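N-alpha-acetyltransferase 30 (Saccharomyces cerevisiae, PDB 6YGA) acetylates the N-terminal methionine of proteins such as the L-A virus GAG protein, using acetyl-CoA, as the catalytic subunit of the yeast NatC complex. Local coordinates at residues G63-K68 with G79-L84. Sequence-based numbering, arbitrary orientation.
Sequences GCIVCK and GYIGML. With EDO (1,2-ethanediol), chain K.
The one aromatic ring, Y80, meets the aliphatic chain of K68 obliquely. CG, CD and CE of K68 all run past its CD2 corner, with K68 CG 4.0 Å from Y80 CD2. K68 CG sits between its own N and carbonyl carbon (chi1 83°), while Y80 CG is anti to its own N. Their polar ends part: K68 NZ forms a salt bridge with D70, and Y80 OH is hydrogen-bonded to E118. The peptide groups supply the hydrogen bonds of this antiparallel pairing. K68 and Y80 form a hydrogen-bonded pair; Y80 N lies 2.7 Å from K68 O, nearly along the C=O axis.

V66 faces two residues, G82 and M83: a classic beta bulge. V66 O accepts hydrogen bonds from both G82 N (2.8 Å) and M83 N (3.2 Å), each in the carbonyl plane, while V66 N donates to M83 O. G82 has alpha-like backbone angles (phi/psi -83°/-49°), which put two successive N-H groups on one oxygen. A bulge in the fourth strand is a hallmark of the GNAT fold. In relatives it lies beside the opening between the fourth and fifth strands, here 76-86 and 114-120, where acetyl-CoA binds, and this one is probably used in the same way. In this apo structure a 1,2-ethanediol, probably from crystallisation, bonds weakly to G82 O.

Selenomethionine M83 bends back at chi2 and chi3, and its CE rests 3.8 Å from both V66 CG1 and V66 CG2. On the other face, I65 CD1 touches I81 CG2 (4.0 Å) and L84 CD1 packs on I65 CB (3.8 Å).

Helices 13-26 and 33-40 pack on the V66 and M83 face. Helix 95-109 packs on the I65, C67 and L84 face. Strand 47-52 pairs with 61-72 and strand 114-120 with 76-86, so this hairpin lies inside the sheet.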
# COMPACT_ATOMS: atom_id res chain seq x y z
N GLY A 63 -31.56 3.71 10.30
CA GLY A 63 -30.44 3.97 9.41
C GLY A 63 -29.95 5.38 9.64
O GLY A 63 -30.69 6.25 10.09
N CYS A 64 -28.67 5.59 9.33
CA CYS A 64 -28.09 6.91 9.53
C CYS A 64 -26.88 7.09 8.64
O CYS A 64 -26.27 6.12 8.18
CB CYS A 64 -27.70 7.14 10.99
SG CYS A 64 -26.33 6.11 11.54
N ILE A 65 -26.53 8.35 8.41
CA ILE A 65 -25.32 8.72 7.68
C ILE A 65 -24.67 9.88 8.43
O ILE A 65 -25.36 10.79 8.91
CB ILE A 65 -25.64 9.07 6.21
CG1 ILE A 65 -24.36 9.33 5.42
CG2 ILE A 65 -26.60 10.25 6.11
CD1 ILE A 65 -24.60 9.48 3.93
N VAL A 66 -23.35 9.84 8.55
CA VAL A 66 -22.59 10.82 9.32
C VAL A 66 -21.55 11.43 8.38
O VAL A 66 -20.76 10.70 7.77
CB VAL A 66 -21.92 10.19 10.54
CG1 VAL A 66 -21.24 11.25 11.37
CG2 VAL A 66 -22.94 9.44 11.38
N CYS A 67 -21.56 12.76 8.27
CA CYS A 67 -20.72 13.46 7.31
C CYS A 67 -20.03 14.65 7.95
O CYS A 67 -20.45 15.16 8.99
CB CYS A 67 -21.55 13.93 6.10
SG CYS A 67 -22.46 12.61 5.29
N LYS A 68 -18.94 15.08 7.31
CA LYS A 68 -18.23 16.30 7.67
C LYS A 68 -17.84 17.02 6.39
O LYS A 68 -17.93 16.47 5.29
CB LYS A 68 -16.98 16.00 8.51
CG LYS A 68 -15.77 15.61 7.67
CD LYS A 68 -14.56 15.28 8.51
CE LYS A 68 -13.29 15.23 7.66
NZ LYS A 68 -12.94 16.58 7.13
N GLY A 79 -16.66 17.70 0.93
CA GLY A 79 -17.53 16.92 1.78
C GLY A 79 -17.00 15.51 1.96
O GLY A 79 -16.32 14.96 1.10
N TYR A 80 -17.32 14.92 3.11
CA TYR A 80 -16.80 13.61 3.47
C TYR A 80 -17.88 12.78 4.13
O TYR A 80 -18.55 13.25 5.06
CB TYR A 80 -15.58 13.74 4.40
CG TYR A 80 -15.01 12.42 4.86
CD1 TYR A 80 -14.30 11.61 3.98
CD2 TYR A 80 -15.17 11.99 6.17
CE1 TYR A 80 -13.78 10.40 4.39
CE2 TYR A 80 -14.65 10.78 6.59
CZ TYR A 80 -13.95 9.99 5.70
OH TYR A 80 -13.43 8.79 6.11
N ILE A 81 -18.06 11.55 3.66
CA ILE A 81 -19.03 10.62 4.22
C ILE A 81 -18.27 9.68 5.16
O ILE A 81 -17.52 8.81 4.70
CB ILE A 81 -19.77 9.84 3.13
CG1 ILE A 81 -20.56 10.80 2.24
CG2 ILE A 81 -20.69 8.78 3.73
CD1 ILE A 81 -21.32 10.12 1.11
N GLY A 82 -18.45 9.87 6.46
CA GLY A 82 -17.72 9.09 7.44
C GLY A 82 -18.33 7.74 7.74
O GLY A 82 -17.64 6.72 7.73
N MSE A 83 -19.64 7.72 8.00
CA MSE A 83 -20.33 6.47 8.33
C MSE A 83 -21.69 6.34 7.66
O MSE A 83 -22.41 7.31 7.47
CB MSE A 83 -20.50 6.35 9.85
CG MSE A 83 -19.20 6.18 10.62
SE MSE A 83 -18.48 7.86 11.30
CE MSE A 83 -19.65 8.09 12.84
N LEU A 84 -22.03 5.10 7.31
CA LEU A 84 -23.33 4.77 6.72
C LEU A 84 -23.74 3.40 7.25
O LEU A 84 -23.06 2.41 6.99
CB LEU A 84 -23.26 4.76 5.19
CG LEU A 84 -24.58 4.48 4.47
CD1 LEU A 84 -25.61 5.57 4.78
CD2 LEU A 84 -24.35 4.37 2.97
C1 EDO K . -18.53 4.78 2.92
O1 EDO K . -19.42 3.66 2.83
C2 EDO K . -18.79 5.51 4.23
O2 EDO K . -18.51 4.62 5.31